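Local coordinates for putative phophotriesterase (Proteus mirabilis, PDB 3RHG), which binds two divalent metal ions, zinc in this crystal, and as a member of the phosphotriesterase family probably hydrolyses ester bonds, at residues 54-66 and 255-267. Numbering follows the deposited sequence.
Sequences IQWGLKYDPYCCC and IGLDISFPKEGAA. With BEZ (benzoic acid), chain D.
K59 lays its side chain alongside D258, and its methylenes pass over the D258 carbonyl oxygen. A last bend in the chain (chi4 -54°) brings NZ back to that oxygen, giving a 3.2 Å hydrogen bond from K59 NZ to D258 O. A long, flexible lysine suits this place: its ammonium also reaches a water that donates to D258 OD2, which also accepts a hydrogen bond from N307. The backbone adds a nearly straight bond, S260 N to K59 O, 2.8 Å and 171° at the hydrogen. S260 is small enough to sit close beside the Y60 ring, its CB 3.7 Å from Y60 CD1. Farther along, Y63, a long side chain able to span the gap, reaches across obliquely, its OH 3.2 Å from F261 CE1. P62, compact and apolar, sets CG 3.7 Å from F261 CD1. Flat F261 can meet both and still turn a face to the ring of the bound benzoic acid, with CZ 3.6 Å from BEZ C5. Y63 itself also lines this pocket. The contact joins the loop after helix 55-58 to the loop linking strand 249-252 with helix 270-282, at the mouth of the family's TIM barrel, where M271 of the second subunit packs on S260.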
loop_
_atom_site.group_PDB
_atom_site.type_symbol
_atom_site.label_atom_id
_atom_site.label_comp_id
_atom_site.label_asym_id
_atom_site.label_seq_id
_atom_site.Cartn_x
_atom_site.Cartn_y
_atom_site.Cartn_z
ATOM N N ILE A 54 4.428 -11.854 6.533
ATOM C CA ILE A 54 3.663 -12.338 5.380
ATOM C C ILE A 54 2.712 -11.285 4.815
ATOM O O ILE A 54 1.850 -11.593 4.001
ATOM C CB ILE A 54 2.942 -13.694 5.628
ATOM C CG1 ILE A 54 1.933 -13.627 6.778
ATOM C CG2 ILE A 54 3.954 -14.814 5.839
ATOM C CD1 ILE A 54 0.997 -14.842 6.780
ATOM N N GLN A 55 2.881 -10.032 5.231
ATOM C CA GLN A 55 2.127 -8.939 4.599
ATOM C C GLN A 55 2.312 -8.934 3.081
ATOM O O GLN A 55 1.377 -8.636 2.328
ATOM C CB GLN A 55 2.558 -7.580 5.161
ATOM C CG GLN A 55 2.045 -7.312 6.557
ATOM C CD GLN A 55 0.556 -6.962 6.597
ATOM O OE1 GLN A 55 -0.113 -6.844 5.561
ATOM N NE2 GLN A 55 0.040 -6.781 7.802
ATOM N N TRP A 56 3.535 -9.222 2.643
ATOM C CA TRP A 56 3.866 -9.223 1.222
ATOM C C TRP A 56 2.818 -10.015 0.433
ATOM O O TRP A 56 2.459 -9.645 -0.692
ATOM C CB TRP A 56 5.279 -9.794 0.975
ATOM C CG TRP A 56 5.456 -11.247 1.406
ATOM C CD1 TRP A 56 5.995 -11.697 2.576
ATOM C CD2 TRP A 56 5.105 -12.422 0.654
ATOM N NE1 TRP A 56 5.987 -13.075 2.613
ATOM C CE2 TRP A 56 5.451 -13.544 1.445
ATOM C CE3 TRP A 56 4.535 -12.636 -0.613
ATOM C CZ2 TRP A 56 5.243 -14.854 1.015
ATOM C CZ3 TRP A 56 4.332 -13.945 -1.037
ATOM C CH2 TRP A 56 4.678 -15.032 -0.222
ATOM N N GLY A 57 2.325 -11.091 1.037
ATOM C CA GLY A 57 1.386 -11.991 0.373
ATOM C C GLY A 57 -0.071 -11.738 0.720
ATOM O O GLY A 57 -0.951 -11.853 -0.148
ATOM N N LEU A 58 -0.338 -11.428 1.992
ATOM C CA LEU A 58 -1.708 -11.229 2.441
ATOM C C LEU A 58 -2.334 -10.012 1.759
ATOM O O LEU A 58 -3.552 -9.922 1.631
ATOM C CB LEU A 58 -1.765 -11.059 3.963
ATOM C CG LEU A 58 -1.420 -12.316 4.775
ATOM C CD1 LEU A 58 -1.381 -11.994 6.272
ATOM C CD2 LEU A 58 -2.399 -13.460 4.477
ATOM N N LYS A 59 -1.507 -9.066 1.323
ATOM C CA LYS A 59 -1.999 -7.881 0.627
ATOM C C LYS A 59 -2.556 -8.188 -0.761
ATOM O O LYS A 59 -3.167 -7.311 -1.385
ATOM C CB LYS A 59 -0.917 -6.800 0.533
ATOM C CG LYS A 59 -0.771 -5.979 1.807
ATOM C CD LYS A 59 0.224 -4.836 1.631
ATOM C CE LYS A 59 0.428 -4.091 2.945
ATOM N NZ LYS A 59 -0.853 -3.614 3.545
ATOM N N TYR A 60 -2.357 -9.427 -1.229
ATOM C CA TYR A 60 -2.850 -9.873 -2.548
ATOM C C TYR A 60 -3.793 -11.074 -2.470
ATOM O O TYR A 60 -4.574 -11.307 -3.381
ATOM C CB TYR A 60 -1.690 -10.051 -3.577
ATOM C CG TYR A 60 -1.093 -8.699 -3.795
ATOM C CD1 TYR A 60 -1.671 -7.795 -4.699
ATOM C CD2 TYR A 60 -0.070 -8.243 -2.977
ATOM C CE1 TYR A 60 -1.182 -6.500 -4.826
ATOM C CE2 TYR A 60 0.414 -6.947 -3.097
ATOM C CZ TYR A 60 -0.147 -6.085 -4.011
ATOM O OH TYR A 60 0.322 -4.794 -4.094
ATOM N N ASP A 61 -3.733 -11.820 -1.366
ATOM C CA ASP A 61 -4.618 -12.965 -1.188
ATOM C C ASP A 61 -4.959 -13.102 0.290
ATOM O O ASP A 61 -4.516 -14.031 0.972
ATOM C CB ASP A 61 -3.954 -14.222 -1.754
ATOM C CG ASP A 61 -4.946 -15.344 -2.008
ATOM O OD1 ASP A 61 -6.115 -15.216 -1.581
ATOM O OD2 ASP A 61 -4.546 -16.361 -2.623
ATOM N N PRO A 62 -5.726 -12.131 0.813
ATOM C CA PRO A 62 -6.022 -12.120 2.244
ATOM C C PRO A 62 -6.874 -13.305 2.708
ATOM O O PRO A 62 -6.718 -13.779 3.843
ATOM C CB PRO A 62 -6.821 -10.816 2.425
ATOM C CG PRO A 62 -7.396 -10.519 1.037
ATOM C CD PRO A 62 -6.291 -10.956 0.114
ATOM N N TYR A 63 -7.767 -13.775 1.840
ATOM C CA TYR A 63 -8.822 -14.703 2.253
ATOM C C TYR A 63 -8.403 -16.168 2.258
ATOM O O TYR A 63 -9.178 -17.026 2.693
ATOM C CB TYR A 63 -10.049 -14.542 1.349
ATOM C CG TYR A 63 -10.717 -13.177 1.403
ATOM C CD1 TYR A 63 -10.695 -12.401 2.562
ATOM C CD2 TYR A 63 -11.387 -12.672 0.294
ATOM C CE1 TYR A 63 -11.326 -11.161 2.610
ATOM C CE2 TYR A 63 -12.026 -11.427 0.327
ATOM C CZ TYR A 63 -11.990 -10.674 1.481
ATOM O OH TYR A 63 -12.617 -9.442 1.489
ATOM N N CYS A 64 -7.194 -16.469 1.791
ATOM C CA CYS A 64 -6.727 -17.869 1.750
ATOM C C CYS A 64 -6.055 -18.278 3.062
ATOM O O CYS A 64 -5.765 -19.452 3.285
ATOM C CB CYS A 64 -5.750 -18.098 0.594
ATOM S SG CYS A 64 -4.070 -17.454 0.901
ATOM N N CYS A 65 -5.794 -17.302 3.924
ATOM C CA CYS A 65 -5.052 -17.550 5.167
ATOM C C CYS A 65 -6.029 -17.776 6.330
ATOM O O CYS A 65 -6.704 -16.854 6.780
ATOM C CB CYS A 65 -4.114 -16.370 5.454
ATOM S SG CYS A 65 -3.250 -16.417 7.032
ATOM N N CYS A 66 -6.103 -18.997 6.835
ATOM C CA CYS A 66 -7.079 -19.330 7.872
ATOM C C CYS A 66 -7.007 -18.410 9.091
ATOM O O CYS A 66 -8.024 -17.929 9.587
ATOM C CB CYS A 66 -6.900 -20.783 8.315
ATOM S SG CYS A 66 -7.102 -21.972 6.985
ATOM N N ILE A 255 -10.237 3.322 4.794
ATOM C CA ILE A 255 -9.067 4.188 4.778
ATOM C C ILE A 255 -7.887 3.461 5.375
ATOM O O ILE A 255 -7.933 3.046 6.538
ATOM C CB ILE A 255 -9.366 5.521 5.515
ATOM C CG1 ILE A 255 -10.422 6.302 4.723
ATOM C CG2 ILE A 255 -8.075 6.381 5.685
ATOM C CD1 ILE A 255 -10.936 7.540 5.443
ATOM N N GLY A 256 -6.827 3.309 4.576
ATOM C CA GLY A 256 -5.673 2.521 4.976
ATOM C C GLY A 256 -5.860 1.013 4.869
ATOM O O GLY A 256 -5.057 0.239 5.426
ATOM N N LEU A 257 -6.871 0.575 4.117
ATOM C CA LEU A 257 -7.084 -0.856 3.965
ATOM C C LEU A 257 -5.868 -1.526 3.257
ATOM O O LEU A 257 -5.322 -2.543 3.724
ATOM C CB LEU A 257 -8.423 -1.105 3.249
ATOM C CG LEU A 257 -8.738 -2.553 2.863
ATOM C CD1 LEU A 257 -8.956 -3.313 4.114
ATOM C CD2 LEU A 257 -9.951 -2.603 1.985
ATOM N N ASP A 258 -5.437 -0.943 2.150
ATOM C CA ASP A 258 -4.165 -1.301 1.495
ATOM C C ASP A 258 -4.104 -2.767 1.094
ATOM O O ASP A 258 -3.069 -3.427 1.279
ATOM C CB ASP A 258 -2.949 -0.977 2.375
ATOM C CG ASP A 258 -2.754 0.529 2.626
ATOM O OD1 ASP A 258 -3.491 1.393 2.072
ATOM O OD2 ASP A 258 -1.822 0.846 3.394
ATOM N N ILE A 259 -5.197 -3.275 0.537
ATOM C CA ILE A 259 -5.272 -4.689 0.147
ATOM C C ILE A 259 -5.861 -4.765 -1.245
ATOM O O ILE A 259 -6.736 -3.964 -1.618
ATOM C CB ILE A 259 -6.168 -5.495 1.120
ATOM C CG1 ILE A 259 -5.580 -5.503 2.534
ATOM C CG2 ILE A 259 -6.375 -6.928 0.634
ATOM C CD1 ILE A 259 -6.542 -6.121 3.598
ATOM N N SER A 260 -5.364 -5.725 -2.020
ATOM C CA SER A 260 -5.935 -6.031 -3.317
ATOM C C SER A 260 -6.610 -7.405 -3.239
ATOM O O SER A 260 -6.005 -8.388 -2.792
ATOM C CB SER A 260 -4.849 -5.989 -4.399
ATOM O OG SER A 260 -4.156 -4.740 -4.393
ATOM N N PHE A 261 -7.858 -7.463 -3.668
ATOM C CA PHE A 261 -8.611 -8.696 -3.627
ATOM C C PHE A 261 -8.580 -9.366 -5.002
ATOM O O PHE A 261 -8.640 -8.697 -6.039
ATOM C CB PHE A 261 -10.031 -8.401 -3.132
ATOM C CG PHE A 261 -10.048 -7.754 -1.783
ATOM C CD1 PHE A 261 -9.998 -8.525 -0.630
ATOM C CD2 PHE A 261 -10.045 -6.362 -1.666
ATOM C CE1 PHE A 261 -9.983 -7.932 0.615
ATOM C CE2 PHE A 261 -10.024 -5.755 -0.420
ATOM C CZ PHE A 261 -9.995 -6.526 0.724
ATOM N N PRO A 262 -8.439 -10.689 -5.021
ATOM C CA PRO A 262 -8.331 -11.346 -6.320
ATOM C C PRO A 262 -9.554 -11.128 -7.224
ATOM O O PRO A 262 -9.414 -11.093 -8.446
ATOM C CB PRO A 262 -8.166 -12.817 -5.961
ATOM C CG PRO A 262 -7.571 -12.814 -4.574
ATOM C CD PRO A 262 -7.976 -11.525 -3.904
ATOM N N LYS A 263 -10.732 -10.980 -6.624
ATOM C CA LYS A 263 -11.936 -10.641 -7.386
ATOM C C LYS A 263 -12.399 -9.212 -7.123
ATOM O O LYS A 263 -11.870 -8.256 -7.696
ATOM C CB LYS A 263 -13.085 -11.592 -7.061
ATOM C CG LYS A 263 -12.865 -13.023 -7.493
ATOM C CD LYS A 263 -12.311 -13.856 -6.358
ATOM C CE LYS A 263 -12.636 -15.321 -6.539
ATOM N NZ LYS A 263 -12.257 -16.094 -5.335
ATOM N N GLU A 264 -13.399 -9.082 -6.255
ATOM C CA GLU A 264 -14.025 -7.793 -5.984
ATOM C C GLU A 264 -13.316 -6.639 -6.677
ATOM O O GLU A 264 -13.910 -5.933 -7.495
ATOM C CB GLU A 264 -14.120 -7.530 -4.477
ATOM C CG GLU A 264 -13.374 -8.535 -3.618
ATOM C CD GLU A 264 -14.164 -9.817 -3.430
ATOM O OE1 GLU A 264 -15.329 -9.859 -3.883
ATOM O OE2 GLU A 264 -13.629 -10.775 -2.829
ATOM N N GLY A 265 -12.044 -6.452 -6.339
ATOM C CA GLY A 265 -11.275 -5.322 -6.837
ATOM C C GLY A 265 -10.195 -4.898 -5.856
ATOM O O GLY A 265 -10.070 -5.468 -4.764
ATOM N N ALA A 266 -9.403 -3.906 -6.252
ATOM C CA ALA A 266 -8.317 -3.412 -5.421
ATOM C C ALA A 266 -8.792 -2.202 -4.646
ATOM O O ALA A 266 -9.658 -1.450 -5.106
ATOM C CB ALA A 266 -7.100 -3.055 -6.278
ATOM N N ALA A 267 -8.225 -1.999 -3.463
ATOM C CA ALA A 267 -8.753 -0.927 -2.617
ATOM C C ALA A 267 -8.161 0.401 -3.070
ATOM O O ALA A 267 -6.971 0.442 -3.406
ATOM C CB ALA A 267 -8.424 -1.188 -1.148
HETATM C C BEZ D . -16.048 -6.299 -0.087
HETATM O O1 BEZ D . -17.197 -5.928 -0.408
HETATM O O2 BEZ D . -15.594 -7.375 -0.543
HETATM C C1 BEZ D . -15.207 -5.472 0.833
HETATM C C2 BEZ D . -15.734 -4.346 1.470
HETATM C C3 BEZ D . -14.935 -3.600 2.335
HETATM C C4 BEZ D . -13.612 -3.961 2.546
HETATM C C5 BEZ D . -13.088 -5.075 1.898
HETATM C C6 BEZ D . -13.879 -5.840 1.045
HETATM O O HOH W 1 -0.506 -1.117 4.610
HETATM O O HOH W 2 -2.603 -4.387 -1.995
HETATM O O HOH W 3 -1.587 -2.919 -5.841
#